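Local coordinates for protein aminotransferase, class I and II (Erwinia tasmaniensis, PDB 5Z0Q) that belongs to the class I and II aminotransferase family and binds pyridoxal-5'-phosphate in an assembly of two protein chains, at residues P98-G103 with I233-P238; I106-F111 with Q116-A121; A110-H115 with E166-L171. All coordinates share one frame; numbering follows the deposited sequence.

Contact 1: residues P98-G103 with I233-P238. With PLP (pyridoxal-5'-phosphate), chain M.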
# COMPACT_ATOMS: atom_id res chain seq x y z
N PRO A 98 2.79 -4.58 -0.29
CA PRO A 98 1.69 -4.32 0.66
C PRO A 98 0.44 -5.12 0.32
O PRO A 98 -0.62 -4.59 -0.04
CB PRO A 98 1.48 -2.81 0.50
CG PRO A 98 1.79 -2.56 -0.94
CD PRO A 98 2.89 -3.52 -1.31
N GLY A 99 0.55 -6.44 0.45
CA GLY A 99 -0.55 -7.34 0.15
C GLY A 99 -0.15 -8.40 -0.86
O GLY A 99 0.93 -8.38 -1.45
N VAL A 100 -1.06 -9.35 -1.05
CA VAL A 100 -0.83 -10.47 -1.97
C VAL A 100 -1.57 -10.20 -3.27
O VAL A 100 -1.11 -10.59 -4.35
CB VAL A 100 -1.27 -11.80 -1.34
CG1 VAL A 100 -0.97 -12.96 -2.27
CG2 VAL A 100 -0.59 -12.00 0.01
N VAL A 101 -2.72 -9.53 -3.18
CA VAL A 101 -3.51 -9.23 -4.37
C VAL A 101 -2.73 -8.35 -5.33
O VAL A 101 -2.79 -8.53 -6.55
CB VAL A 101 -4.86 -8.59 -3.98
CG1 VAL A 101 -5.67 -8.23 -5.22
CG2 VAL A 101 -5.64 -9.52 -3.07
N THR A 102 -1.97 -7.39 -4.79
CA THR A 102 -1.14 -6.55 -5.64
C THR A 102 -0.04 -7.35 -6.32
O THR A 102 0.33 -7.05 -7.46
CB THR A 102 -0.54 -5.39 -4.84
OG1 THR A 102 0.30 -4.60 -5.68
CG2 THR A 102 0.27 -5.91 -3.65
N GLY A 103 0.48 -8.38 -5.65
CA GLY A 103 1.47 -9.23 -6.29
C GLY A 103 0.91 -10.04 -7.44
O GLY A 103 1.62 -10.33 -8.41
N ILE A 233 7.19 -17.19 -9.66
CA ILE A 233 7.19 -16.19 -8.60
C ILE A 233 6.33 -16.74 -7.46
O ILE A 233 5.23 -17.24 -7.71
CB ILE A 233 6.67 -14.82 -9.08
CG1 ILE A 233 6.47 -13.88 -7.89
CG2 ILE A 233 5.39 -14.98 -9.88
CD1 ILE A 233 5.84 -12.56 -8.26
N THR A 234 6.84 -16.65 -6.24
CA THR A 234 6.18 -17.23 -5.07
C THR A 234 5.67 -16.11 -4.17
O THR A 234 6.45 -15.24 -3.76
CB THR A 234 7.15 -18.14 -4.31
OG1 THR A 234 7.77 -19.04 -5.23
CG2 THR A 234 6.41 -18.93 -3.24
N LEU A 235 4.38 -16.14 -3.86
CA LEU A 235 3.74 -15.14 -3.02
C LEU A 235 3.44 -15.74 -1.65
O LEU A 235 2.72 -16.73 -1.55
CB LEU A 235 2.45 -14.62 -3.66
CG LEU A 235 2.60 -13.89 -5.00
CD1 LEU A 235 1.23 -13.56 -5.57
CD2 LEU A 235 3.43 -12.64 -4.84
N MET A 236 4.01 -15.14 -0.60
CA MET A 236 3.82 -15.62 0.76
C MET A 236 3.65 -14.43 1.70
O MET A 236 4.11 -13.32 1.41
CB MET A 236 4.99 -16.50 1.22
CG MET A 236 5.08 -17.82 0.48
SD MET A 236 6.54 -18.76 0.95
CE MET A 236 7.83 -17.58 0.57
N SER A 237 3.00 -14.68 2.84
CA SER A 237 2.70 -13.65 3.82
C SER A 237 2.16 -14.28 5.10
O SER A 237 1.55 -15.35 5.06
CB SER A 237 1.68 -12.66 3.26
OG SER A 237 1.18 -11.81 4.27
N PRO A 238 2.39 -13.65 6.26
CA PRO A 238 1.78 -14.15 7.50
C PRO A 238 0.42 -13.51 7.77
O PRO A 238 -0.07 -13.56 8.90
CB PRO A 238 2.80 -13.76 8.57
CG PRO A 238 3.38 -12.48 8.04
CD PRO A 238 3.39 -12.60 6.53
N1 PLP M . -4.41 -14.92 -1.63
C2 PLP M . -5.41 -15.82 -1.29
C2A PLP M . -5.55 -17.10 -2.06
C3 PLP M . -6.27 -15.54 -0.24
O3 PLP M . -7.26 -16.43 0.09
C4 PLP M . -6.14 -14.35 0.47
C4A PLP M . -6.95 -14.12 1.71
C5 PLP M . -5.14 -13.45 0.12
C6 PLP M . -4.28 -13.74 -0.93
C5A PLP M . -5.00 -12.16 0.90
O4P PLP M . -4.34 -11.18 0.14
P PLP M . -4.33 -9.65 0.66
O1P PLP M . -5.74 -9.23 1.01
O2P PLP M . -3.79 -8.74 -0.42
O3P PLP M . -3.45 -9.57 1.88
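O2P of the pyridoxal-5'-phosphate (PLP) phosphate is gripped by two consecutive backbone N-H groups, Val100 N at 2.9 Å and Val101 N at 3.1 Å. The two bonds differ in straightness: the N-H...O angle is 175° from Val101 but 151° from Val100. Val101 opens helix 101-111 and Val100 directly precedes it, so N-H groups at the N-terminus face the anion, and the positive end of the helix dipole would probably help hold it. Just before them, Gly99, with a positive phi, places its CA 3.6 Å from O2P.

Val100 is also the side chain that joins this turn to strand 232-236. Its CG1, anti to the backbone N (chi1 -177°), lies 4.0 Å from Leu235 CD1 and also meets the PLP ring at C6, whereas CG2, beside that N, rests 4.0 Å from Ser237 CB. Leu235 points toward the first turn of the helix, its CD1 4.0 Å from Gly103 C. No hydrogen bond crosses between 98-103 and 233-238; Ser237 OG is instead engaged by Ser239 OG and Ala249 O. Tyr66 of the second subunit adds another hydrogen bond to PLP, so the pocket lies at the subunit interface. A glycine-containing turn and a helix N-terminus cradle the phosphate beside the central sheet, as in fold-type I PLP proteins generally.

Contact 2: residues I106-F111 with Q116-A121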
# COMPACT_ATOMS: atom_id res chain seq x y z
N ILE A 106 0.52 -7.32 -10.43
CA ILE A 106 1.81 -6.95 -11.02
C ILE A 106 2.33 -8.09 -11.89
O ILE A 106 2.85 -7.86 -12.99
CB ILE A 106 2.82 -6.57 -9.92
CG1 ILE A 106 2.32 -5.37 -9.12
CG2 ILE A 106 4.17 -6.26 -10.54
CD1 ILE A 106 3.09 -5.15 -7.84
N ALA A 107 2.20 -9.33 -11.41
CA ALA A 107 2.70 -10.47 -12.17
C ALA A 107 2.01 -10.58 -13.52
O ALA A 107 2.66 -10.87 -14.53
CB ALA A 107 2.50 -11.76 -11.36
N VAL A 108 0.70 -10.33 -13.57
CA VAL A 108 -0.02 -10.43 -14.84
C VAL A 108 0.36 -9.28 -15.77
O VAL A 108 0.54 -9.48 -16.98
CB VAL A 108 -1.54 -10.47 -14.58
CG1 VAL A 108 -2.31 -10.48 -15.89
CG2 VAL A 108 -1.90 -11.69 -13.75
N ARG A 109 0.51 -8.07 -15.22
CA ARG A 109 0.86 -6.92 -16.06
C ARG A 109 2.29 -7.01 -16.57
O ARG A 109 2.60 -6.46 -17.63
CB ARG A 109 0.66 -5.62 -15.28
CG ARG A 109 -0.68 -5.48 -14.58
CD ARG A 109 -1.69 -4.70 -15.40
NE ARG A 109 -2.98 -4.62 -14.72
CZ ARG A 109 -3.31 -3.67 -13.85
NH1 ARG A 109 -2.45 -2.70 -13.56
NH2 ARG A 109 -4.51 -3.68 -13.28
N ALA A 110 3.17 -7.69 -15.84
CA ALA A 110 4.59 -7.72 -16.17
C ALA A 110 5.02 -8.96 -16.94
O ALA A 110 5.97 -8.89 -17.72
CB ALA A 110 5.44 -7.61 -14.89
N PHE A 111 4.36 -10.10 -16.73
CA PHE A 111 4.76 -11.36 -17.34
C PHE A 111 3.84 -11.78 -18.47
O PHE A 111 3.92 -12.92 -18.94
CB PHE A 111 4.83 -12.46 -16.28
CG PHE A 111 5.75 -12.14 -15.14
CD1 PHE A 111 6.94 -11.46 -15.35
CD2 PHE A 111 5.42 -12.51 -13.84
CE1 PHE A 111 7.78 -11.16 -14.30
CE2 PHE A 111 6.27 -12.22 -12.79
CZ PHE A 111 7.45 -11.54 -13.01
N GLN A 116 -1.35 -12.45 -25.21
CA GLN A 116 -1.13 -13.65 -24.42
C GLN A 116 -2.18 -13.77 -23.31
O GLN A 116 -2.78 -12.78 -22.88
CB GLN A 116 0.28 -13.64 -23.81
CG GLN A 116 1.38 -13.74 -24.85
CD GLN A 116 2.77 -13.63 -24.25
OE1 GLN A 116 2.97 -12.92 -23.26
NE2 GLN A 116 3.73 -14.33 -24.84
N SER A 117 -2.39 -15.00 -22.87
CA SER A 117 -3.44 -15.33 -21.92
C SER A 117 -2.85 -15.95 -20.66
O SER A 117 -1.66 -16.28 -20.59
CB SER A 117 -4.46 -16.29 -22.54
OG SER A 117 -3.88 -17.55 -22.83
N THR A 118 -3.71 -16.10 -19.65
CA THR A 118 -3.35 -16.74 -18.39
C THR A 118 -4.17 -18.01 -18.21
O THR A 118 -5.25 -18.17 -18.79
CB THR A 118 -3.59 -15.79 -17.20
OG1 THR A 118 -4.98 -15.48 -17.11
CG2 THR A 118 -2.80 -14.51 -17.37
N VAL A 119 -3.64 -18.92 -17.39
CA VAL A 119 -4.29 -20.18 -17.08
C VAL A 119 -4.36 -20.34 -15.57
O VAL A 119 -3.37 -20.08 -14.87
CB VAL A 119 -3.56 -21.39 -17.71
CG1 VAL A 119 -4.38 -22.66 -17.54
CG2 VAL A 119 -3.26 -21.13 -19.17
N SER A 120 -5.51 -20.77 -15.07
CA SER A 120 -5.68 -21.06 -13.66
C SER A 120 -6.77 -22.11 -13.50
O SER A 120 -7.37 -22.56 -14.48
CB SER A 120 -6.01 -19.80 -12.86
OG SER A 120 -7.37 -19.43 -13.03
N ALA A 121 -7.03 -22.49 -12.26
CA ALA A 121 -8.11 -23.41 -11.95
C ALA A 121 -9.40 -22.64 -11.70
O ALA A 121 -9.40 -21.42 -11.49
CB ALA A 121 -7.76 -24.27 -10.73
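Val108 and Thr118 meet methyl to methyl, Val108 CG1 lying 4.3 Å from Thr118 CG2, the one side-chain pair within 4.5 Å between 106-111 and 116-121. The torsions account for it. Val108 has CG1 anti to its backbone N (chi1 176°), while chi1 of 63° in Thr118 sets CG2 opposite the carbonyl carbon and leaves OG1 beside both the backbone N and the carbonyl carbon. The hydroxyl is hydrogen-bonded to His139 ND1 on the adjacent strand, and the methyl is what the helix meets. The backbones stand well apart, with Val108 CA and Thr118 CA separated by 8.0 Å even at this closest level.

Toward the turn the orientations diverge. The Phe111 ring leads away from the strand and has Ala110 CB 4.1 Å above one face, offset toward the rim. Phe111 O and Gln116 OE1 are 4.4 Å apart and, both being oxygens, form no bond; OE1 accepts instead from Glu113 N inside the turn, which ties the Gln116 side chain back onto the connecting loop. Phe111 N bonds to Ala107 O at 2.9 Å.

Strand 94-97, this helix and strand 117-122 form a beta-alpha-beta crossover, the two strands lying parallel in the large sheet with four others between them. Ala131 and Leu168 also pack on Val108, enlarging the apolar layer between helix and sheet. With only 78 Å² buried and no polar bond across it, the contact amounts to dispersion between methyl groups, while Thr118 OG1 and Gln116 OE1 are satisfied by His139 and Glu113 N.

Contact 3: residues A110-H115 with E166-L171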
# COMPACT_ATOMS: atom_id res chain seq x y z
N ALA A 110 3.17 -7.69 -15.84
CA ALA A 110 4.59 -7.72 -16.17
C ALA A 110 5.02 -8.96 -16.94
O ALA A 110 5.97 -8.89 -17.72
CB ALA A 110 5.44 -7.61 -14.89
N PHE A 111 4.36 -10.10 -16.73
CA PHE A 111 4.76 -11.36 -17.34
C PHE A 111 3.84 -11.78 -18.47
O PHE A 111 3.92 -12.92 -18.94
CB PHE A 111 4.83 -12.46 -16.28
CG PHE A 111 5.75 -12.14 -15.14
CD1 PHE A 111 6.94 -11.46 -15.35
CD2 PHE A 111 5.42 -12.51 -13.84
CE1 PHE A 111 7.78 -11.16 -14.30
CE2 PHE A 111 6.27 -12.22 -12.79
CZ PHE A 111 7.45 -11.54 -13.01
N THR A 112 2.96 -10.89 -18.94
CA THR A 112 2.02 -11.19 -20.00
C THR A 112 1.88 -9.98 -20.90
O THR A 112 2.08 -8.84 -20.46
CB THR A 112 0.65 -11.59 -19.43
OG1 THR A 112 0.83 -12.45 -18.29
CG2 THR A 112 -0.18 -12.34 -20.47
N GLU A 113 1.54 -10.23 -22.16
CA GLU A 113 1.30 -9.17 -23.14
C GLU A 113 -0.13 -9.28 -23.65
O GLU A 113 -0.87 -10.22 -23.32
CB GLU A 113 2.32 -9.24 -24.27
CG GLU A 113 3.68 -8.69 -23.87
CD GLU A 113 4.83 -9.37 -24.59
OE1 GLU A 113 4.56 -10.27 -25.42
OE2 GLU A 113 6.00 -9.02 -24.33
N ALA A 114 -0.52 -8.31 -24.48
CA ALA A 114 -1.92 -8.17 -24.87
C ALA A 114 -2.44 -9.41 -25.58
O ALA A 114 -3.59 -9.83 -25.36
CB ALA A 114 -2.10 -6.93 -25.76
N HIS A 115 -1.62 -10.02 -26.44
CA HIS A 115 -2.05 -11.19 -27.19
C HIS A 115 -1.94 -12.48 -26.40
O HIS A 115 -2.39 -13.52 -26.89
CB HIS A 115 -1.23 -11.30 -28.48
CG HIS A 115 0.23 -11.53 -28.25
ND1 HIS A 115 1.07 -10.53 -27.78
CD2 HIS A 115 1.01 -12.62 -28.41
CE1 HIS A 115 2.30 -11.01 -27.67
NE2 HIS A 115 2.29 -12.28 -28.04
N GLU A 166 -1.17 -18.91 -24.42
CA GLU A 166 -0.99 -18.98 -22.98
C GLU A 166 0.45 -18.66 -22.61
O GLU A 166 1.39 -19.02 -23.33
CB GLU A 166 -1.39 -20.36 -22.46
CG GLU A 166 -2.88 -20.69 -22.61
CD GLU A 166 -3.31 -20.93 -24.04
OE1 GLU A 166 -4.24 -20.23 -24.51
OE2 GLU A 166 -2.72 -21.81 -24.70
N LYS A 167 0.63 -17.99 -21.47
CA LYS A 167 1.95 -17.49 -21.10
C LYS A 167 2.20 -17.58 -19.59
O LYS A 167 3.32 -17.89 -19.17
CB LYS A 167 2.12 -16.05 -21.57
CG LYS A 167 3.46 -15.42 -21.23
CD LYS A 167 4.62 -16.22 -21.81
CE LYS A 167 5.81 -15.31 -22.11
NZ LYS A 167 6.13 -14.40 -20.98
N LEU A 168 1.18 -17.31 -18.78
CA LEU A 168 1.33 -17.23 -17.33
C LEU A 168 0.37 -18.20 -16.67
O LEU A 168 -0.85 -18.11 -16.88
CB LEU A 168 1.09 -15.80 -16.84
CG LEU A 168 1.22 -15.55 -15.34
CD1 LEU A 168 2.61 -15.94 -14.84
CD2 LEU A 168 0.94 -14.09 -15.02
N LEU A 169 0.91 -19.12 -15.87
CA LEU A 169 0.11 -20.09 -15.14
C LEU A 169 -0.07 -19.61 -13.71
O LEU A 169 0.92 -19.40 -12.99
CB LEU A 169 0.78 -21.47 -15.16
CG LEU A 169 0.12 -22.55 -14.29
CD1 LEU A 169 -1.29 -22.85 -14.78
CD2 LEU A 169 0.96 -23.81 -14.27
N LEU A 170 -1.32 -19.45 -13.29
CA LEU A 170 -1.65 -18.96 -11.95
C LEU A 170 -2.06 -20.15 -11.09
O LEU A 170 -3.13 -20.73 -11.30
CB LEU A 170 -2.75 -17.91 -12.02
CG LEU A 170 -2.48 -16.68 -12.89
CD1 LEU A 170 -3.65 -15.73 -12.84
CD2 LEU A 170 -1.20 -15.99 -12.45
N LEU A 171 -1.22 -20.50 -10.12
CA LEU A 171 -1.48 -21.60 -9.21
C LEU A 171 -1.82 -21.07 -7.82
O LEU A 171 -1.58 -19.91 -7.49
CB LEU A 171 -0.28 -22.54 -9.12
CG LEU A 171 0.12 -23.26 -10.41
CD1 LEU A 171 1.30 -24.19 -10.15
CD2 LEU A 171 -1.06 -24.03 -10.98
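Leu168 and Lys167, side by side on strand 166-172, receive Phe111 and Thr112, where the chain passes from helix 101-111 toward the turn at 112-115. The setting is the alpha/beta layering of the aminotransferase fold, in which a helix crosses the surface of a largely parallel sheet. Three small meetings make up the first shell. Thr112 and Leu168 cross at about a right angle, and Thr112 OG1 stands 3.7 Å from both Leu168 CB and Leu168 CD2, touching the leucine at its root and at one branch. Phe111 adds an apolar touch, its CB being 4.4 Å from Leu168 CD1, the other branch. The polar element is a weak hydrogen bond of 3.4 Å from Lys167 NZ to Phe111 O.

The lysine owes that bond to its shape. Chi1 is 180°, but the chain bends at chi2 (58°) and again at chi4 (48°), so it folds back, with CG as well as NZ 3.4 Å from Phe111 O. This carbonyl belongs to the last part of the helix, and the ammonium group would probably be drawn to its partial negative charge.

Further out, the Phe111 side chain touches Leu200 of the neighbouring strand and Leu259 and Phe263 of helix 257-267. Thr112 has two further bonds: its OG1 makes a weak hydrogen bond with Val108 O, one turn back, and its carbonyl O bonds to Arg137 NH2. Leu200 also touches Lys167 and Leu168, while backbone bonds to strands 117-122 and 200-204 flank this strand. Beyond the first shell, Glu113 OE1 remains 6.3 Å from Lys167 NZ, too far for a salt bridge.

Overall arrangement
All three contacts tie helix 101-111, or the residues that follow it, to the eight-stranded mixed sheet. Contact 1 sits at its N-terminus by PLP; contacts 2 and 3 lie toward its other end, with centres 3 Å apart and about 15 and 17 Å from that of contact 1. Along the chain, 106-121 and 110-171 both fall within the span from 98 to 238. Strands 117-122 and 166-172 are neighbours, joined by a probable hydrogen bond of 2.7 Å between Val119 O and Leu170 N. Ile233 CG2 and Phe111 CE2, 4.1 Å apart, join contact 1 to contacts 2 and 3. The helix thus runs from the phosphate site to interior strands 117-122 and 166-172.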